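Local coordinates for octenoyl-CoA reductase/carboxylase (Streptomyces sp., PDB 4A0S), which reduces and carboxylates 2-octenoyl-CoA with the help of NADPH, supplying an alkylmalonyl-CoA extender unit for cinnabaramide polyketide biosynthesis, at residues H140-D145 and D154-T159; I126-W131 and V179-L184; P248-S253 and A259-L264. All blocks are in the same frame, centred on the assembly; numbering follows the deposited sequence.

Contact 1 (H140-D145 and D154-T159); sequences HPAHVD and DGMLGT. With CO8 (octanoyl-coenzyme A), chain E.
Met156 reaches over to Ala142, and the two close round the far end of the octanoyl chain of the coenzyme A ligand. From CB, which points away from 140-145, the side chain has to turn back. CG lies beside the backbone N, anti to the carbonyl carbon (chi1 -83°), and two further bends in the same sense fold the chain round, so the sulfur rather than the stem does the touching. SD sits 4.0 Å from Ala142 CB and 3.6 Å from the terminal methyl C8' of the ligand. The tip, CE, runs on past the sulfur to lie alongside the acyl chain, 3.8 Å from its C7'. From the other segment Ala142 offers backbone as well as methyl, its CA standing 3.5 Å from C8'. Two carbons back along the acyl tail, C6' meets Pro141 CG at 3.7 Å.

Val144 makes the second bridge. Its CG1 is pressed against the carbonyl oxygen of Gly155 at 3.1 Å, a tight packing contact with no hydrogen bond in it.

The 154-159 side is held in shape by a type I turn from Asp154 to Leu157 that overlaps an Asx turn: Met156 N donates to Asp154 OD1 over 3.0 Å, meeting the anti side of the carboxylate 28° out of its plane. The other oxygen, OD2, forms salt bridges with Arg208 and Arg214, leaving the carboxylate little room to rotate. Met156 also touches His361, and its backbone O accepts from Arg328 of the second subunit, so this part of the pocket is braced from a neighbouring chain. Proline, alanine and methionine gathered round the tail's methyl make this the apolar end of the acyl-CoA pocket in a medium-chain reductase of the enoyl-CoA carboxylase/reductase type.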
# COMPACT_ATOMS: atom_id res chain seq x y z
N HIS A 140 25.01 -8.66 5.33
CA HIS A 140 23.83 -8.52 6.17
C HIS A 140 23.25 -9.92 6.44
O HIS A 140 23.61 -10.87 5.76
CB HIS A 140 22.80 -7.57 5.55
CG HIS A 140 22.17 -8.08 4.30
ND1 HIS A 140 21.17 -9.02 4.30
CD2 HIS A 140 22.39 -7.76 3.00
CE1 HIS A 140 20.80 -9.27 3.06
NE2 HIS A 140 21.53 -8.53 2.25
N PRO A 141 22.39 -10.03 7.46
CA PRO A 141 22.06 -11.35 8.01
C PRO A 141 20.99 -12.17 7.29
O PRO A 141 20.77 -13.31 7.67
CB PRO A 141 21.56 -11.01 9.42
CG PRO A 141 21.00 -9.63 9.29
CD PRO A 141 21.99 -8.95 8.36
N ALA A 142 20.32 -11.59 6.30
CA ALA A 142 19.21 -12.28 5.63
C ALA A 142 19.71 -13.41 4.74
O ALA A 142 20.08 -13.21 3.59
CB ALA A 142 18.34 -11.29 4.85
N HIS A 143 19.72 -14.60 5.32
CA HIS A 143 20.20 -15.81 4.66
C HIS A 143 18.95 -16.48 4.13
O HIS A 143 18.20 -17.11 4.88
CB HIS A 143 20.92 -16.66 5.69
CG HIS A 143 21.52 -17.92 5.16
ND1 HIS A 143 20.80 -19.10 5.05
CD2 HIS A 143 22.79 -18.23 4.81
CE1 HIS A 143 21.59 -20.06 4.62
NE2 HIS A 143 22.80 -19.56 4.47
N VAL A 144 18.67 -16.29 2.86
CA VAL A 144 17.34 -16.63 2.36
C VAL A 144 17.45 -17.58 1.18
O VAL A 144 18.50 -17.68 0.54
CB VAL A 144 16.52 -15.37 1.98
CG1 VAL A 144 16.54 -14.36 3.15
CG2 VAL A 144 17.06 -14.72 0.73
N ASP A 145 16.34 -18.25 0.88
CA ASP A 145 16.27 -19.23 -0.19
C ASP A 145 15.61 -18.56 -1.38
O ASP A 145 14.43 -18.32 -1.39
CB ASP A 145 15.48 -20.46 0.27
CG ASP A 145 15.54 -21.59 -0.72
OD1 ASP A 145 15.72 -21.35 -1.94
OD2 ASP A 145 15.41 -22.75 -0.29
N ASP A 154 9.24 -10.80 -1.18
CA ASP A 154 9.91 -10.15 -0.06
C ASP A 154 10.94 -11.15 0.45
O ASP A 154 10.59 -12.22 0.92
CB ASP A 154 8.92 -9.78 1.06
CG ASP A 154 9.53 -8.89 2.12
OD1 ASP A 154 10.73 -9.04 2.42
OD2 ASP A 154 8.80 -8.02 2.66
N GLY A 155 12.21 -10.78 0.31
CA GLY A 155 13.31 -11.65 0.68
C GLY A 155 13.24 -12.13 2.11
O GLY A 155 13.74 -13.20 2.42
N MET A 156 12.59 -11.36 2.98
CA MET A 156 12.44 -11.77 4.35
C MET A 156 11.38 -12.85 4.57
O MET A 156 11.32 -13.43 5.65
CB MET A 156 12.15 -10.57 5.25
CG MET A 156 13.39 -9.81 5.67
SD MET A 156 14.68 -10.90 6.33
CE MET A 156 13.84 -11.50 7.81
N LEU A 157 10.56 -13.14 3.56
CA LEU A 157 9.31 -13.83 3.83
C LEU A 157 9.32 -15.32 3.59
O LEU A 157 8.37 -16.01 3.98
CB LEU A 157 8.12 -13.16 3.12
CG LEU A 157 7.42 -12.10 3.99
CD1 LEU A 157 6.66 -12.80 5.09
CD2 LEU A 157 8.39 -11.09 4.60
N GLY A 158 10.38 -15.82 2.97
CA GLY A 158 10.46 -17.23 2.62
C GLY A 158 10.51 -18.05 3.89
O GLY A 158 11.04 -17.60 4.89
N THR A 159 9.97 -19.26 3.86
CA THR A 159 9.98 -20.08 5.07
C THR A 159 11.40 -20.53 5.41
O THR A 159 11.66 -20.95 6.52
CB THR A 159 9.05 -21.29 4.94
OG1 THR A 159 9.55 -22.16 3.93
CG2 THR A 159 7.68 -20.86 4.54
N1A CO8 E . 16.90 -27.15 23.99
C2A CO8 E . 16.77 -27.77 22.81
N3A CO8 E . 15.70 -27.58 22.05
C4A CO8 E . 14.72 -26.74 22.47
C5A CO8 E . 14.83 -26.07 23.68
C6A CO8 E . 15.96 -26.30 24.46
N6A CO8 E . 16.11 -25.67 25.63
N7A CO8 E . 13.74 -25.31 23.83
C8A CO8 E . 12.97 -25.50 22.75
N9A CO8 E . 13.57 -26.37 21.92
C1B CO8 E . 13.10 -26.88 20.60
C2B CO8 E . 12.00 -27.93 20.78
O2B CO8 E . 12.16 -28.99 19.81
C3B CO8 E . 10.75 -27.10 20.48
O3B CO8 E . 9.70 -27.92 20.01
P3B CO8 E . 8.54 -28.27 21.08
O7A CO8 E . 8.39 -29.89 21.08
O8A CO8 E . 9.09 -27.98 22.61
O9A CO8 E . 7.29 -27.52 20.82
C4B CO8 E . 11.23 -26.14 19.39
O4B CO8 E . 12.56 -25.79 19.79
C5B CO8 E . 10.47 -24.80 19.43
O5B CO8 E . 11.06 -23.90 18.47
P1A CO8 E . 10.79 -24.13 16.87
O1A CO8 E . 11.60 -22.91 16.09
O2A CO8 E . 11.27 -25.45 16.34
O3A CO8 E . 9.16 -24.06 16.67
P2A CO8 E . 8.21 -22.75 16.35
O4A CO8 E . 6.86 -22.96 17.17
O5A CO8 E . 7.95 -22.53 14.89
O6A CO8 E . 8.94 -21.47 17.04
CBP CO8 E . 9.82 -19.17 17.18
CCP CO8 E . 8.97 -20.19 16.38
CDP CO8 E . 9.02 -18.84 18.45
CEP CO8 E . 9.95 -17.91 16.33
CAP CO8 E . 11.22 -19.80 17.51
OAP CO8 E . 11.89 -20.36 16.33
C9P CO8 E . 12.18 -18.85 18.28
O9P CO8 E . 11.97 -18.64 19.48
N8P CO8 E . 13.22 -18.33 17.59
C7P CO8 E . 14.26 -17.48 18.23
C6P CO8 E . 14.12 -15.95 17.99
C5P CO8 E . 14.42 -15.21 19.31
O5P CO8 E . 13.71 -15.39 20.30
N4P CO8 E . 15.53 -14.48 19.44
C3P CO8 E . 16.45 -13.96 18.44
C2P CO8 E . 16.16 -12.45 18.53
S1P CO8 E . 15.62 -11.76 16.92
C1' CO8 E . 17.10 -11.01 16.47
O1' CO8 E . 17.94 -10.60 17.29
C2' CO8 E . 17.29 -10.93 15.10
C3' CO8 E . 18.39 -10.35 14.52
C4' CO8 E . 18.47 -10.28 13.13
C5' CO8 E . 17.53 -11.19 12.36
C6' CO8 E . 17.95 -11.04 10.88
C7' CO8 E . 16.92 -11.70 10.00
C8' CO8 E . 17.44 -11.66 8.56

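Contact 2 (I126-W131 and V179-L184); sequences IGVRRW and VRASQL
Trp131 lays one face of its indole over Leu184. The methyl CD1 stands 3.7 Å from the centroid of the five-membered ring and only 10° off its normal, a clear CH-pi contact. Leu184 CB comes in on the same face but farther toward the rim, 3.6 Å from Trp131 CE2. The two side chains therefore pass antiparallel: the leucine runs from CB by the benzene part to CD1 over the pyrrole ring, while the indole extends the other way. Trp131 gets there with CG beside its backbone N and anti to the carbonyl carbon (chi1 -60°).

The ring's polar edge is served by a water lying in the indole plane, which accepts from Trp131 NE1 at 2.7 Å. This water also sits close to Ala181 O, though that spacing is short enough to leave the second bond doubtful. Ala181 O itself accepts from Leu184 N at 3.1 Å within the short 3-10 turn of 181-183.

On the other flank of the contact Val128 takes Ala181 CB between its two methyls, CG1 at 3.9 Å and CG2 at 4.0 Å. Behind Ala181 the turn is tied twice: Gln183 N donates to Arg180 O, while Arg180 N returns a 2.7 Å bond to Gln183 OE1, approaching 31° out of the carbonyl plane. These bonds hold the turn in the shape that presents Ala181 and Leu184 to the loop.

Val65 supports both Val128 and Leu184, and Val137 lies against Trp131 and Leu184. Arg129 and Arg130, between the two apolar residues, form salt bridges with Asp145 of the third subunit. The whole is a loop between strands 117-124 and 136-139 folded onto the turn that links strands 176-180 and 184-186, part of the curled beta-sheet of the GroES-like domain of medium-chain dehydrogenases and reductases.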
# COMPACT_ATOMS: atom_id res chain seq x y z
N ILE A 126 30.52 -21.29 -7.74
CA ILE A 126 30.45 -21.22 -9.19
C ILE A 126 29.17 -20.57 -9.68
O ILE A 126 29.04 -20.20 -10.85
CB ILE A 126 30.60 -22.60 -9.85
CG1 ILE A 126 29.51 -23.56 -9.35
CG2 ILE A 126 32.02 -23.12 -9.57
CD1 ILE A 126 29.25 -24.75 -10.29
N GLY A 127 28.21 -20.46 -8.77
CA GLY A 127 26.94 -19.82 -9.08
C GLY A 127 26.86 -18.38 -8.62
O GLY A 127 25.81 -17.74 -8.72
N VAL A 128 27.97 -17.85 -8.12
CA VAL A 128 27.95 -16.47 -7.63
C VAL A 128 28.30 -15.54 -8.78
O VAL A 128 29.24 -15.78 -9.52
CB VAL A 128 28.91 -16.28 -6.44
CG1 VAL A 128 29.02 -14.80 -6.04
CG2 VAL A 128 28.43 -17.11 -5.28
N ARG A 129 27.49 -14.49 -8.93
CA ARG A 129 27.73 -13.49 -9.94
C ARG A 129 28.42 -12.28 -9.39
O ARG A 129 28.23 -11.92 -8.23
CB ARG A 129 26.40 -13.08 -10.57
CG ARG A 129 25.84 -14.21 -11.39
CD ARG A 129 24.54 -13.87 -12.02
NE ARG A 129 23.44 -13.99 -11.09
CZ ARG A 129 22.91 -15.13 -10.65
NH1 ARG A 129 23.41 -16.32 -11.01
NH2 ARG A 129 21.89 -15.08 -9.81
N ARG A 130 29.26 -11.69 -10.23
CA ARG A 130 29.77 -10.33 -10.07
C ARG A 130 30.81 -10.17 -8.98
O ARG A 130 31.87 -9.58 -9.23
CB ARG A 130 28.62 -9.31 -9.92
CG ARG A 130 27.75 -9.19 -11.16
CD ARG A 130 26.63 -8.17 -10.92
NE ARG A 130 25.65 -8.64 -9.94
CZ ARG A 130 24.65 -9.48 -10.20
NH1 ARG A 130 24.50 -9.98 -11.42
NH2 ARG A 130 23.81 -9.84 -9.25
N TRP A 131 30.55 -10.68 -7.79
CA TRP A 131 31.56 -10.61 -6.73
C TRP A 131 32.81 -11.33 -7.13
O TRP A 131 32.79 -12.35 -7.83
CB TRP A 131 31.06 -11.22 -5.42
CG TRP A 131 29.89 -10.52 -4.93
CD1 TRP A 131 28.62 -10.98 -4.91
CD2 TRP A 131 29.85 -9.18 -4.44
NE1 TRP A 131 27.78 -10.03 -4.41
CE2 TRP A 131 28.51 -8.91 -4.11
CE3 TRP A 131 30.82 -8.19 -4.23
CZ2 TRP A 131 28.10 -7.68 -3.59
CZ3 TRP A 131 30.41 -6.97 -3.71
CH2 TRP A 131 29.08 -6.72 -3.40
N VAL A 179 28.70 -16.92 3.41
CA VAL A 179 27.46 -16.20 3.22
C VAL A 179 26.88 -16.54 1.87
O VAL A 179 27.61 -16.88 0.95
CB VAL A 179 27.67 -14.67 3.31
CG1 VAL A 179 28.46 -14.33 4.56
CG2 VAL A 179 28.42 -14.11 2.08
N ARG A 180 25.57 -16.44 1.75
CA ARG A 180 24.97 -16.49 0.44
C ARG A 180 25.26 -15.16 -0.26
O ARG A 180 25.34 -14.12 0.38
CB ARG A 180 23.47 -16.74 0.53
CG ARG A 180 23.15 -18.07 1.17
CD ARG A 180 21.76 -18.55 0.79
NE ARG A 180 21.70 -20.01 0.93
CZ ARG A 180 20.59 -20.70 1.15
NH1 ARG A 180 19.43 -20.08 1.24
NH2 ARG A 180 20.62 -22.02 1.27
N ALA A 181 25.43 -15.23 -1.57
CA ALA A 181 25.77 -14.05 -2.34
C ALA A 181 24.73 -12.94 -2.13
O ALA A 181 25.04 -11.76 -2.24
CB ALA A 181 25.91 -14.41 -3.79
N SER A 182 23.50 -13.33 -1.81
CA SER A 182 22.44 -12.36 -1.61
C SER A 182 22.46 -11.75 -0.21
O SER A 182 21.52 -11.04 0.18
CB SER A 182 21.08 -12.99 -1.87
OG SER A 182 20.90 -14.10 -1.02
N GLN A 183 23.54 -12.03 0.53
CA GLN A 183 23.81 -11.34 1.79
C GLN A 183 24.81 -10.22 1.61
O GLN A 183 25.06 -9.45 2.53
CB GLN A 183 24.37 -12.31 2.83
CG GLN A 183 23.42 -13.40 3.25
CD GLN A 183 24.09 -14.32 4.25
OE1 GLN A 183 24.41 -15.46 3.94
NE2 GLN A 183 24.36 -13.79 5.44
N LEU A 184 25.39 -10.14 0.41
CA LEU A 184 26.50 -9.24 0.14
C LEU A 184 26.10 -7.90 -0.44
O LEU A 184 25.29 -7.84 -1.38
CB LEU A 184 27.48 -9.89 -0.84
CG LEU A 184 28.26 -11.06 -0.26
CD1 LEU A 184 29.11 -11.67 -1.33
CD2 LEU A 184 29.15 -10.59 0.89
O HOH W 1 25.13 -10.23 -4.16

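Contact 3 (P248-S253 and A259-L264); sequences PVAVVS and AAVRAL. With NAP (NADP nicotinamide-adenine-dinucleotide phosphate), chain F.
The second strand of the Rossmann domain and the helix that follows it meet here, the first strand and the helix of the beta-alpha-beta unit 247-252, 255-263, 269-271, whose strand end holds the NADP phosphate. Val261 on helix 255-263 supplies both contacts: its CG2 lies 3.7 Å from Ala250 CB, and its CG1 is the same 3.7 Å from Val252 CG1. The valines pass side by side, CG1 to CG1, and each directs that methyl beside its own backbone N (chi1 -65° for Val252). Ala250 CB also lies against Val261 CB, and the CA atoms of Ala250 and Val261 are 6.8 Å apart. Ile238 and Val269 pack on Val261 as well, so the helix seats against both the sheet and helix 232-243.

The strand ends at Val252, and with Ser253 just beyond it the chemistry turns polar. Ser253 OG, set between its backbone N and carbonyl carbon, donates to phosphate oxygen O3X at 2.7 Å. Its backbone N makes a weak, bent bond to O1X (2.8 Å, 125°). Lys257, from the start of the same helix, adds a further bond to the cofactor. A 2'-phosphate gripped at the tip of the second strand is the mark of an NADP-binding Rossmann fold.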
# COMPACT_ATOMS: atom_id res chain seq x y z
N PRO A 248 12.08 12.01 15.94
CA PRO A 248 12.25 10.86 16.82
C PRO A 248 12.07 11.29 18.26
O PRO A 248 12.50 12.38 18.64
CB PRO A 248 13.69 10.44 16.57
CG PRO A 248 14.40 11.73 16.28
CD PRO A 248 13.38 12.62 15.57
N VAL A 249 11.40 10.47 19.06
CA VAL A 249 11.44 10.67 20.49
C VAL A 249 12.07 9.44 21.10
O VAL A 249 11.54 8.34 21.03
CB VAL A 249 10.06 11.00 21.09
CG1 VAL A 249 10.19 11.30 22.56
CG2 VAL A 249 9.45 12.21 20.39
N ALA A 250 13.25 9.64 21.68
CA ALA A 250 14.01 8.55 22.23
C ALA A 250 13.48 8.25 23.61
O ALA A 250 13.27 9.16 24.40
CB ALA A 250 15.48 8.92 22.29
N VAL A 251 13.28 6.97 23.90
CA VAL A 251 13.07 6.54 25.26
C VAL A 251 14.32 5.81 25.70
O VAL A 251 14.72 4.82 25.08
CB VAL A 251 11.83 5.65 25.43
CG1 VAL A 251 11.55 5.43 26.91
CG2 VAL A 251 10.65 6.28 24.74
N VAL A 252 14.95 6.33 26.74
CA VAL A 252 16.16 5.72 27.28
C VAL A 252 15.98 5.53 28.78
O VAL A 252 15.13 6.16 29.41
CB VAL A 252 17.42 6.59 27.02
CG1 VAL A 252 17.71 6.70 25.53
CG2 VAL A 252 17.28 7.97 27.67
N SER A 253 16.79 4.65 29.36
CA SER A 253 16.65 4.37 30.79
C SER A 253 17.70 5.08 31.63
O SER A 253 17.67 4.99 32.85
CB SER A 253 16.68 2.86 31.05
OG SER A 253 17.95 2.33 30.74
N ALA A 259 22.49 10.79 26.58
CA ALA A 259 23.63 11.44 25.95
C ALA A 259 23.90 10.80 24.59
O ALA A 259 24.13 11.49 23.59
CB ALA A 259 24.83 11.38 26.84
N ALA A 260 23.84 9.47 24.55
CA ALA A 260 24.05 8.72 23.31
C ALA A 260 23.05 9.13 22.23
O ALA A 260 23.45 9.45 21.10
CB ALA A 260 23.95 7.23 23.58
N VAL A 261 21.77 9.15 22.57
CA VAL A 261 20.75 9.51 21.57
C VAL A 261 20.83 11.00 21.19
O VAL A 261 20.51 11.37 20.06
CB VAL A 261 19.31 9.14 21.99
CG1 VAL A 261 19.17 7.65 22.23
CG2 VAL A 261 18.87 9.92 23.23
N ARG A 262 21.26 11.85 22.11
CA ARG A 262 21.41 13.26 21.75
C ARG A 262 22.55 13.42 20.78
O ARG A 262 22.47 14.21 19.86
CB ARG A 262 21.62 14.12 22.99
CG ARG A 262 20.41 14.17 23.84
CD ARG A 262 20.54 15.17 24.95
NE ARG A 262 19.24 15.31 25.58
CZ ARG A 262 18.26 16.07 25.10
NH1 ARG A 262 18.45 16.79 24.01
NH2 ARG A 262 17.10 16.11 25.74
N ALA A 263 23.61 12.62 20.97
CA ALA A 263 24.76 12.65 20.07
C ALA A 263 24.40 12.22 18.66
O ALA A 263 25.08 12.58 17.69
CB ALA A 263 25.89 11.78 20.63
N LEU A 264 23.32 11.44 18.54
CA LEU A 264 22.74 11.08 17.26
C LEU A 264 21.73 12.12 16.77
O LEU A 264 21.09 11.95 15.73
CB LEU A 264 22.06 9.72 17.36
CG LEU A 264 22.96 8.55 17.76
CD1 LEU A 264 22.09 7.36 18.14
CD2 LEU A 264 23.89 8.16 16.66
PA NAP F . 20.95 -3.32 22.20
O1A NAP F . 22.07 -2.62 21.33
O2A NAP F . 21.40 -3.96 23.48
O5B NAP F . 19.93 -2.21 22.53
C5B NAP F . 18.75 -2.62 23.19
C4B NAP F . 18.24 -1.40 23.95
O4B NAP F . 17.01 -1.82 24.56
C3B NAP F . 19.19 -0.95 25.07
O3B NAP F . 19.67 0.32 24.68
C2B NAP F . 18.28 -0.71 26.27
O2B NAP F . 17.74 0.62 26.28
C1B NAP F . 17.14 -1.64 26.05
N9A NAP F . 17.52 -2.96 26.62
C8A NAP F . 18.73 -3.54 26.71
N7A NAP F . 18.62 -4.76 27.26
C5A NAP F . 17.33 -4.93 27.51
C6A NAP F . 16.64 -5.96 28.09
N6A NAP F . 17.28 -7.06 28.48
N1A NAP F . 15.32 -5.84 28.22
C2A NAP F . 14.68 -4.75 27.79
N3A NAP F . 15.31 -3.73 27.25
C4A NAP F . 16.64 -3.81 27.11
O3 NAP F . 20.17 -4.41 21.33
PN NAP F . 19.58 -4.12 19.86
O1N NAP F . 20.75 -4.60 18.93
O2N NAP F . 19.04 -2.72 19.68
O5D NAP F . 18.44 -5.24 19.87
C5D NAP F . 17.32 -4.95 20.71
C4D NAP F . 16.39 -6.11 20.53
O4D NAP F . 16.07 -6.16 19.09
C3D NAP F . 17.03 -7.47 20.85
O3D NAP F . 15.96 -8.19 21.49
C2D NAP F . 17.36 -8.05 19.49
O2D NAP F . 17.35 -9.50 19.52
C1D NAP F . 16.13 -7.57 18.74
N1N NAP F . 16.54 -7.42 17.36
C2N NAP F . 15.72 -7.99 16.40
C3N NAP F . 16.12 -7.82 15.11
C7N NAP F . 15.25 -8.45 14.08
O7N NAP F . 14.18 -8.98 14.38
N7N NAP F . 15.78 -8.40 12.89
C4N NAP F . 17.28 -7.12 14.75
C5N NAP F . 18.10 -6.53 15.70
C6N NAP F . 17.71 -6.68 17.02
P2B NAP F . 17.12 1.09 27.68
O1X NAP F . 17.11 2.68 27.35
O2X NAP F . 15.61 0.54 27.86
O3X NAP F . 18.16 0.60 28.66

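How the contacts relate
Contacts 1 and 2 are neighbours, with centres 14 Å apart, and share the GroES-like part of the chain; all of contact 1 falls, in sequence, between the two segments of contact 2. They touch directly, His140 N lying 2.9 Å from Gln183 O, probably as a hydrogen bond. Both also touch the third subunit. Contact 3 belongs to the cofactor domain on the opposite side of the chain's centre, about 30 Å from contact 1 and 37 Å from contact 2, centre to centre. The ligands span that gap: contact 1 lines the acyl end of the CoA, contact 3 the NADP phosphate, while the Leu184 side chain of contact 2 is about 14 Å from the bound octanoyl-CoA.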